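XRE family transcriptional regulator (Enterobacter cloacae subsp. cloacae, PDB 6B8W) probably acts as a DNA-binding transcription regulator, of which this chain is the C-terminal cupin domain, a small beta-barrel with a manganese-binding site. Local coordinates at residues A[21-27]-A[81-86]; A[35-40]-A[90-94]; A[51-55]-A[66-70]. Where two conformers were deposited one is given. Numbering follows the deposited sequence.

Interaction 1 (A[21-27]-A[81-86])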
loop_
_atom_site.group_PDB
_atom_site.type_symbol
_atom_site.label_atom_id
_atom_site.label_comp_id
_atom_site.label_asym_id
_atom_site.label_seq_id
_atom_site.Cartn_x
_atom_site.Cartn_y
_atom_site.Cartn_z
ATOM N N SER A 21 6.557 -4.003 -3.741
ATOM C CA SER A 21 6.895 -4.367 -2.386
ATOM C C SER A 21 8.414 -4.563 -2.400
ATOM O O SER A 21 8.929 -5.415 -3.148
ATOM C CB SER A 21 6.185 -5.653 -1.991
ATOM O OG SER A 21 6.632 -6.059 -0.722
ATOM N N ILE A 22 9.107 -3.823 -1.541
ATOM C CA ILE A 22 10.567 -3.806 -1.528
ATOM C C ILE A 22 11.128 -4.116 -0.153
ATOM O O ILE A 22 10.659 -3.580 0.843
ATOM C CB ILE A 22 11.056 -2.412 -1.963
ATOM C CG1 ILE A 22 10.494 -2.073 -3.359
ATOM C CG2 ILE A 22 12.585 -2.317 -1.923
ATOM C CD1 ILE A 22 10.819 -0.677 -3.846
ATOM N N ILE A 23 12.132 -4.986 -0.108
ATOM C CA ILE A 23 12.816 -5.318 1.138
ATOM C C ILE A 23 14.279 -4.865 0.946
ATOM O O ILE A 23 14.956 -5.307 0.017
ATOM C CB ILE A 23 12.732 -6.785 1.492
ATOM C CG1 ILE A 23 11.249 -7.176 1.686
ATOM C CG2 ILE A 23 13.524 -7.048 2.771
ATOM C CD1 ILE A 23 10.998 -8.651 1.925
ATOM N N LEU A 24 14.734 -3.996 1.843
ATOM C CA LEU A 24 16.078 -3.414 1.801
ATOM C C LEU A 24 16.860 -3.916 3.014
ATOM O O LEU A 24 16.442 -3.736 4.172
ATOM C CB LEU A 24 15.930 -1.878 1.779
ATOM C CG LEU A 24 17.038 -0.935 1.352
ATOM C CD1 LEU A 24 17.537 -1.236 -0.067
ATOM C CD2 LEU A 24 16.536 0.514 1.447
ATOM N N ALA A 25 17.982 -4.584 2.742
ATOM C CA ALA A 25 18.815 -5.181 3.777
ATOM C C ALA A 25 19.537 -4.129 4.606
ATOM O O ALA A 25 19.731 -3.014 4.139
ATOM C CB ALA A 25 19.834 -6.129 3.149
ATOM N N PRO A 26 19.938 -4.486 5.836
ATOM C CA PRO A 26 20.666 -3.538 6.669
ATOM C C PRO A 26 21.879 -2.974 5.942
ATOM O O PRO A 26 22.617 -3.725 5.291
ATOM C CB PRO A 26 21.122 -4.394 7.856
ATOM C CG PRO A 26 20.067 -5.432 7.955
ATOM C CD PRO A 26 19.709 -5.757 6.547
ATOM N N GLY A 27 22.022 -1.658 5.992
ATOM C CA GLY A 27 23.157 -0.967 5.382
ATOM C C GLY A 27 23.049 -0.695 3.896
ATOM O O GLY A 27 23.912 -0.022 3.339
ATOM N N SER A 81 19.179 0.676 9.947
ATOM C CA SER A 81 18.853 -0.137 11.113
ATOM C C SER A 81 19.604 -1.472 10.986
ATOM O O SER A 81 20.280 -1.727 9.981
ATOM C CB SER A 81 17.337 -0.423 11.185
ATOM O OG SER A 81 16.962 -1.373 10.190
ATOM N N SER A 82 19.441 -2.343 11.969
ATOM C CA SER A 82 20.099 -3.656 11.972
ATOM C C SER A 82 19.226 -4.845 11.482
ATOM O O SER A 82 19.596 -5.999 11.674
ATOM C CB SER A 82 20.630 -3.938 13.366
ATOM O OG SER A 82 19.544 -3.920 14.275
ATOM N N ARG A 83 18.082 -4.548 10.869
ATOM C CA ARG A 83 17.209 -5.578 10.319
ATOM C C ARG A 83 16.631 -5.107 8.992
ATOM O O ARG A 83 16.632 -3.916 8.709
ATOM C CB ARG A 83 16.086 -5.902 11.299
ATOM C CG ARG A 83 15.088 -4.778 11.515
ATOM C CD ARG A 83 14.032 -5.208 12.512
ATOM N NE ARG A 83 12.994 -4.203 12.683
ATOM C CZ ARG A 83 13.131 -3.065 13.362
ATOM N NH1 ARG A 83 14.292 -2.731 13.931
ATOM N NH2 ARG A 83 12.094 -2.241 13.460
ATOM N N PRO A 84 16.134 -6.042 8.166
ATOM C CA PRO A 84 15.520 -5.610 6.894
ATOM C C PRO A 84 14.370 -4.626 7.074
ATOM O O PRO A 84 13.688 -4.649 8.105
ATOM C CB PRO A 84 14.986 -6.908 6.286
ATOM C CG PRO A 84 15.783 -8.005 6.931
ATOM C CD PRO A 84 16.146 -7.519 8.304
ATOM N N VAL A 85 14.202 -3.740 6.106
ATOM C CA VAL A 85 13.052 -2.828 6.115
ATOM C C VAL A 85 12.204 -3.182 4.906
ATOM O O VAL A 85 12.726 -3.339 3.802
ATOM C CB VAL A 85 13.421 -1.338 6.115
ATOM C CG1 VAL A 85 14.284 -0.959 4.915
ATOM C CG2 VAL A 85 12.167 -0.470 6.163
ATOM N N HIS A 86 10.902 -3.364 5.146
ATOM C CA HIS A 86 9.941 -3.699 4.119
ATOM C C HIS A 86 9.074 -2.471 3.868
ATOM O O HIS A 86 8.485 -1.934 4.796
ATOM C CB HIS A 86 9.078 -4.873 4.598
ATOM C CG HIS A 86 8.018 -5.296 3.625
ATOM N ND1 HIS A 86 6.887 -5.977 4.022
ATOM C CD2 HIS A 86 7.886 -5.092 2.293
ATOM C CE1 HIS A 86 6.126 -6.218 2.969
ATOM N NE2 HIS A 86 6.699 -5.669 1.907
#
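Two neighbouring strands of the larger sheet pair antiparallel here, strand 17-24 at its C-terminal end with strand 85-92 at its start, and the loops beyond them pack together at the domain's edge. L24 and V85 form a hydrogen-bonded pair, with L24 N to V85 O at 2.9 Å and V85 N to L24 O at 3.0 Å. I23 and H86 make the next, non-hydrogen-bonded pair, where CA-H...O contacts link I23 CA to V85 O (3.3 Å) and H86 CA to I22 O (3.4 Å). On the face carrying I23 and H86, the imidazole reaches across to the neighbouring strand, so that H86 NE2 and S21 OG hydrogen-bond at 2.7 Å, while I23 CG2 rests on P84 CB at 3.8 Å. L24 CB and V85 CG1 meet at 3.7 Å on the other, buried face, where L24 lies near Y77 of the manganese site, empty in this chain. P26 lays its ring against the 81-84 loop, with P26 CG 3.6 Å from R83 C; N79 bonds S81 OG, R83 O and L24 O, tying loop to strand end. Pairing of an early strand with the last one, with apolar residues turned inward, is typical of the cupin beta-barrel.

Interaction 2 (A[35-40]-A[90-94])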
loop_
_atom_site.group_PDB
_atom_site.type_symbol
_atom_site.label_atom_id
_atom_site.label_comp_id
_atom_site.label_asym_id
_atom_site.label_seq_id
_atom_site.Cartn_x
_atom_site.Cartn_y
_atom_site.Cartn_z
ATOM N N HIS A 35 12.618 8.779 -13.866
ATOM C CA HIS A 35 11.229 8.496 -14.204
ATOM C C HIS A 35 10.740 9.562 -15.155
ATOM O O HIS A 35 11.340 10.612 -15.253
ATOM C CB HIS A 35 10.325 8.524 -12.972
ATOM C CG HIS A 35 10.276 7.247 -12.212
ATOM N ND1 HIS A 35 9.480 6.187 -12.600
ATOM C CD2 HIS A 35 10.827 6.894 -11.025
ATOM C CE1 HIS A 35 9.598 5.214 -11.715
ATOM N NE2 HIS A 35 10.412 5.613 -10.754
ATOM N N GLU A 36 9.643 9.267 -15.843
ATOM C CA GLU A 36 9.013 10.205 -16.726
ATOM C C GLU A 36 8.572 11.450 -15.939
ATOM O O GLU A 36 8.116 11.336 -14.793
ATOM C CB GLU A 36 7.792 9.567 -17.375
ATOM C CG GLU A 36 7.030 10.487 -18.316
ATOM C CD GLU A 36 5.748 9.852 -18.820
ATOM O OE1 GLU A 36 5.509 8.633 -18.550
ATOM O OE2 GLU A 36 4.981 10.582 -19.474
ATOM N N ALA A 37 8.704 12.620 -16.564
ATOM C CA ALA A 37 8.255 13.890 -15.957
ATOM C C ALA A 37 6.806 13.764 -15.494
ATOM O O ALA A 37 5.962 13.276 -16.236
ATOM C CB ALA A 37 8.394 15.036 -16.951
ATOM N N GLY A 38 6.516 14.189 -14.265
ATOM C CA GLY A 38 5.144 14.141 -13.745
ATOM C C GLY A 38 4.772 12.902 -12.940
ATOM O O GLY A 38 3.686 12.839 -12.361
ATOM N N VAL A 39 5.641 11.894 -12.915
ATOM C CA VAL A 39 5.372 10.697 -12.107
ATOM C C VAL A 39 5.298 11.063 -10.617
ATOM O O VAL A 39 6.094 11.878 -10.118
ATOM C CB VAL A 39 6.467 9.627 -12.328
ATOM C CG1 VAL A 39 6.533 8.619 -11.185
ATOM C CG2 VAL A 39 6.264 8.939 -13.667
ATOM N N ILE A 40 4.317 10.489 -9.926
ATOM C CA ILE A 40 4.182 10.669 -8.491
ATOM C C ILE A 40 4.504 9.323 -7.835
ATOM O O ILE A 40 4.060 8.288 -8.305
ATOM C CB ILE A 40 2.784 11.116 -8.065
ATOM C CG1 ILE A 40 2.394 12.429 -8.730
ATOM C CG2 ILE A 40 2.706 11.244 -6.531
ATOM C CD1 ILE A 40 3.260 13.628 -8.358
ATOM N N LEU A 90 4.561 3.044 -4.451
ATOM C CA LEU A 90 3.460 3.178 -5.385
ATOM C C LEU A 90 3.840 4.229 -6.398
ATOM O O LEU A 90 4.342 5.285 -6.032
ATOM C CB LEU A 90 2.188 3.620 -4.674
ATOM C CG LEU A 90 1.504 2.623 -3.728
ATOM C CD1 LEU A 90 2.351 2.284 -2.525
ATOM C CD2 LEU A 90 0.210 3.271 -3.276
ATOM N N ILE A 91 3.590 3.943 -7.667
ATOM C CA ILE A 91 3.929 4.863 -8.738
ATOM C C ILE A 91 2.713 5.155 -9.596
ATOM O O ILE A 91 2.114 4.236 -10.103
ATOM C CB ILE A 91 5.020 4.275 -9.657
ATOM C CG1 ILE A 91 6.295 3.906 -8.870
ATOM C CG2 ILE A 91 5.326 5.245 -10.790
ATOM C CD1 ILE A 91 7.091 5.087 -8.342
ATOM N N HIS A 92 2.348 6.430 -9.720
ATOM C CA HIS A 92 1.272 6.862 -10.613
ATOM C C HIS A 92 1.943 7.597 -11.791
ATOM O O HIS A 92 2.624 8.614 -11.596
ATOM C CB HIS A 92 0.266 7.764 -9.889
ATOM C CG HIS A 92 -0.661 7.024 -8.978
ATOM N ND1 HIS A 92 -0.310 6.654 -7.699
ATOM C CD2 HIS A 92 -1.931 6.586 -9.165
ATOM C CE1 HIS A 92 -1.320 6.002 -7.144
ATOM N NE2 HIS A 92 -2.317 5.954 -8.010
ATOM N N TYR A 93 1.772 7.060 -12.997
ATOM C CA TYR A 93 2.371 7.637 -14.197
ATOM C C TYR A 93 1.380 8.659 -14.790
ATOM O O TYR A 93 0.164 8.465 -14.693
ATOM C CB TYR A 93 2.752 6.533 -15.184
ATOM C CG TYR A 93 3.657 5.428 -14.612
ATOM C CD1 TYR A 93 5.054 5.536 -14.623
ATOM C CD2 TYR A 93 3.108 4.275 -14.076
ATOM C CE1 TYR A 93 5.861 4.519 -14.116
ATOM C CE2 TYR A 93 3.903 3.249 -13.567
ATOM C CZ TYR A 93 5.276 3.366 -13.592
ATOM O OH TYR A 93 6.036 2.306 -13.067
ATOM N N PRO A 94 1.881 9.764 -15.389
ATOM C CA PRO A 94 0.949 10.781 -15.885
ATOM C C PRO A 94 0.206 10.406 -17.176
ATOM O O PRO A 94 0.727 9.641 -18.002
ATOM C CB PRO A 94 1.866 11.968 -16.149
ATOM C CG PRO A 94 3.144 11.336 -16.565
ATOM C CD PRO A 94 3.279 10.145 -15.653
HETATM O O HOH W 1 2.857 7.837 -18.481
HETATM O O HOH W 2 1.590 11.018 -12.403
HETATM O O HOH W 3 2.063 7.199 -6.481
#
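The loop 35-40 runs into strand 40-47 beside the C-terminal end of strand 85-92, and one antiparallel hydrogen-bonded pair, I40 with H92, fixes the register. I40 N donates to H92 O at 3.0 Å and I40 O accepts from H92 N at 2.9 Å. Both carbonyls also accept from water: water 2 joins H92 O (2.7 Å) to G38 O (2.8 Å), and water 3 lies 2.9 Å from I40 O and 2.7 Å from H92 ND1, with a weak bond to L90 O at 3.0 Å. The other ring nitrogen, H92 NE2, hydrogen-bonds H92 NE2 of the second subunit, so this end of strand 85-92 in the cupin barrel belongs to the dimer interface. Before the pair, a type II beta turn from E36 to V39 is closed by V39 N to E36 O at 3.2 Å; at the backbone angles of G38 a CB would jam against A37 O, and it would also crowd P94 CB, while G38 N is taken by D72. Water 1 bridges E36 OE1 and P94 O, 2.8 Å from each, while Y93 OH bonds D18. Apolar contacts fill in between: V39 CG1 meets I91 CG2 at 3.6 Å, and V39 CG2 lies 3.7 Å from Y93 CD1 and 3.8 Å from P94 CD. I91 sits beside E41 and H35 near H75, residues of the manganese site, which is empty in this chain.

Interaction 3 (A[51-55]-A[66-70])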
loop_
_atom_site.group_PDB
_atom_site.type_symbol
_atom_site.label_atom_id
_atom_site.label_comp_id
_atom_site.label_asym_id
_atom_site.label_seq_id
_atom_site.Cartn_x
_atom_site.Cartn_y
_atom_site.Cartn_z
ATOM N N GLU A 51 15.050 5.096 5.726
ATOM C CA GLU A 51 15.511 6.449 5.521
ATOM C C GLU A 51 15.246 6.800 4.046
ATOM O O GLU A 51 15.574 6.016 3.157
ATOM C CB GLU A 51 16.993 6.569 5.853
ATOM C CG GLU A 51 17.294 6.452 7.330
ATOM C CD GLU A 51 18.791 6.412 7.629
ATOM O OE1 GLU A 51 19.569 5.822 6.832
ATOM O OE2 GLU A 51 19.189 6.917 8.711
ATOM N N MET A 52 14.612 7.946 3.807
ATOM C CA MET A 52 14.328 8.445 2.460
ATOM C C MET A 52 15.028 9.778 2.267
ATOM O O MET A 52 14.915 10.668 3.119
ATOM C CB MET A 52 12.834 8.710 2.231
ATOM C CG MET A 52 11.963 7.493 2.021
ATOM S SD MET A 52 12.405 6.489 0.603
ATOM C CE MET A 52 12.165 7.649 -0.742
ATOM N N LYS A 53 15.702 9.919 1.136
ATOM C CA LYS A 53 16.349 11.157 0.775
ATOM C C LYS A 53 15.463 11.748 -0.321
ATOM O O LYS A 53 15.347 11.178 -1.396
ATOM C CB LYS A 53 17.761 10.941 0.256
ATOM C CG LYS A 53 18.522 12.238 0.102
ATOM C CD LYS A 53 19.924 12.019 -0.434
ATOM C CE LYS A 53 20.706 13.323 -0.411
ATOM N NZ LYS A 53 22.093 13.086 -0.885
ATOM N N ILE A 54 14.855 12.889 -0.031
ATOM C CA ILE A 54 13.921 13.563 -0.932
ATOM C C ILE A 54 14.274 15.045 -0.875
ATOM O O ILE A 54 14.494 15.593 0.215
ATOM C CB ILE A 54 12.470 13.343 -0.436
ATOM C CG1 ILE A 54 12.080 11.870 -0.576
ATOM C CG2 ILE A 54 11.482 14.219 -1.196
ATOM C CD1 ILE A 54 10.888 11.467 0.244
ATOM N N ASP A 55 14.332 15.687 -2.041
ATOM C CA ASP A 55 14.731 17.088 -2.153
ATOM C C ASP A 55 16.085 17.332 -1.472
ATOM O O ASP A 55 16.294 18.373 -0.848
ATOM C CB ASP A 55 13.638 18.036 -1.592
ATOM C CG ASP A 55 12.317 17.936 -2.367
ATOM O OD1 ASP A 55 12.357 17.782 -3.601
ATOM O OD2 ASP A 55 11.230 18.013 -1.744
ATOM N N GLY A 66 4.332 7.426 5.739
ATOM C CA GLY A 66 4.588 7.549 4.326
ATOM C C GLY A 66 4.884 8.947 3.848
ATOM O O GLY A 66 4.769 9.906 4.593
ATOM N N VAL A 67 5.279 9.039 2.587
ATOM C CA VAL A 67 5.580 10.304 1.961
ATOM C C VAL A 67 5.200 10.217 0.498
ATOM O O VAL A 67 5.394 9.173 -0.142
ATOM C CB VAL A 67 7.072 10.690 2.145
ATOM C CG1 VAL A 67 8.009 9.602 1.632
ATOM C CG2 VAL A 67 7.381 12.025 1.468
ATOM N N ARG A 68 4.629 11.306 -0.011
ATOM C CA ARG A 68 4.233 11.437 -1.406
ATOM C C ARG A 68 5.164 12.457 -2.023
ATOM O O ARG A 68 5.337 13.544 -1.473
ATOM C CB ARG A 68 2.814 11.960 -1.482
ATOM C CG ARG A 68 2.230 12.102 -2.874
ATOM C CD ARG A 68 0.926 12.855 -2.739
ATOM N NE ARG A 68 0.131 12.980 -3.951
ATOM C CZ ARG A 68 0.354 13.856 -4.930
ATOM N NH1 ARG A 68 1.420 14.657 -4.907
ATOM N NH2 ARG A 68 -0.482 13.903 -5.964
ATOM N N PHE A 69 5.733 12.143 -3.188
ATOM C CA PHE A 69 6.678 13.059 -3.798
ATOM C C PHE A 69 6.832 12.849 -5.295
ATOM O O PHE A 69 6.303 11.884 -5.872
ATOM C CB PHE A 69 8.031 12.913 -3.103
ATOM C CG PHE A 69 8.594 11.517 -3.180
ATOM C CD1 PHE A 69 8.231 10.550 -2.253
ATOM C CD2 PHE A 69 9.457 11.165 -4.203
ATOM C CE1 PHE A 69 8.734 9.256 -2.342
ATOM C CE2 PHE A 69 9.977 9.882 -4.295
ATOM C CZ PHE A 69 9.618 8.923 -3.367
ATOM N N ALA A 70 7.553 13.790 -5.911
ATOM C CA ALA A 70 7.831 13.782 -7.333
ATOM C C ALA A 70 8.850 12.690 -7.624
ATOM O O ALA A 70 10.018 12.817 -7.258
ATOM C CB ALA A 70 8.358 15.145 -7.773
#
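Strands 51-54 and 66-70 face each other across the barrel interior and meet through side chains alone, without a hydrogen bond between them. Their axes come within 9.6 Å and run in broadly the same direction, 31° apart, a spacing that leaves room for a layer of side chains from each strand. M52 and I54 project from one wall, V67 and F69 from the other, and all four are buried. The chief bump is the end of I54. With chi2 near t, its side chain extends across the gap and sets CD1 into the hollow between V67 and F69: I54 CD1 is 3.7 Å from V67 CG1 and 3.8 Å from F69 CD1. It lies over the ring of F69, 4.1 Å from the centroid and 25° off the normal, a CH-pi contact that uses the broad face of the phenyl as a floor. The three m torsions of M52 fold its chain, bringing M52 CE to 3.9 Å from F69 CZ at the far end of the ring, while M52 CG only brushes V67 CG1 at 4.5 Å. The two side chains thus occupy different parts of the F69 surface. This packing lies beside the manganese site, with M52 against Y77 and F69 against E41 and edge-to-face with H75, although no metal is bound in this chain. Strand 50-54 lies between strands 75-78 and 57-61 in the smaller sheet, while strand 66-70 borders strand 40-47 in the larger one, so the contact joins the two sheets face to face.

Interactions 1 and 2 share strand 85-92 but lie on opposite sides of the chain's centre, their own centres about 24 Å apart; each is partly buried and combines backbone pairing within the larger sheet with loop packing. Proline packing is common to both, but bridging waters mark interaction 2 and a direct serine-histidine bond interaction 1. Interaction 3 is the core contact: it bridges the two sheets by apolar side chains alone. It touches interaction 2 where I40 CG2 packs 3.7 Å from F69 O, on neighbouring strands, but only approaches interaction 1, nearest atoms about 6 Å apart. Backbone hydrogen bonding thus joins neighbours within a sheet, at strand ends, and apolar packing joins the two sheets.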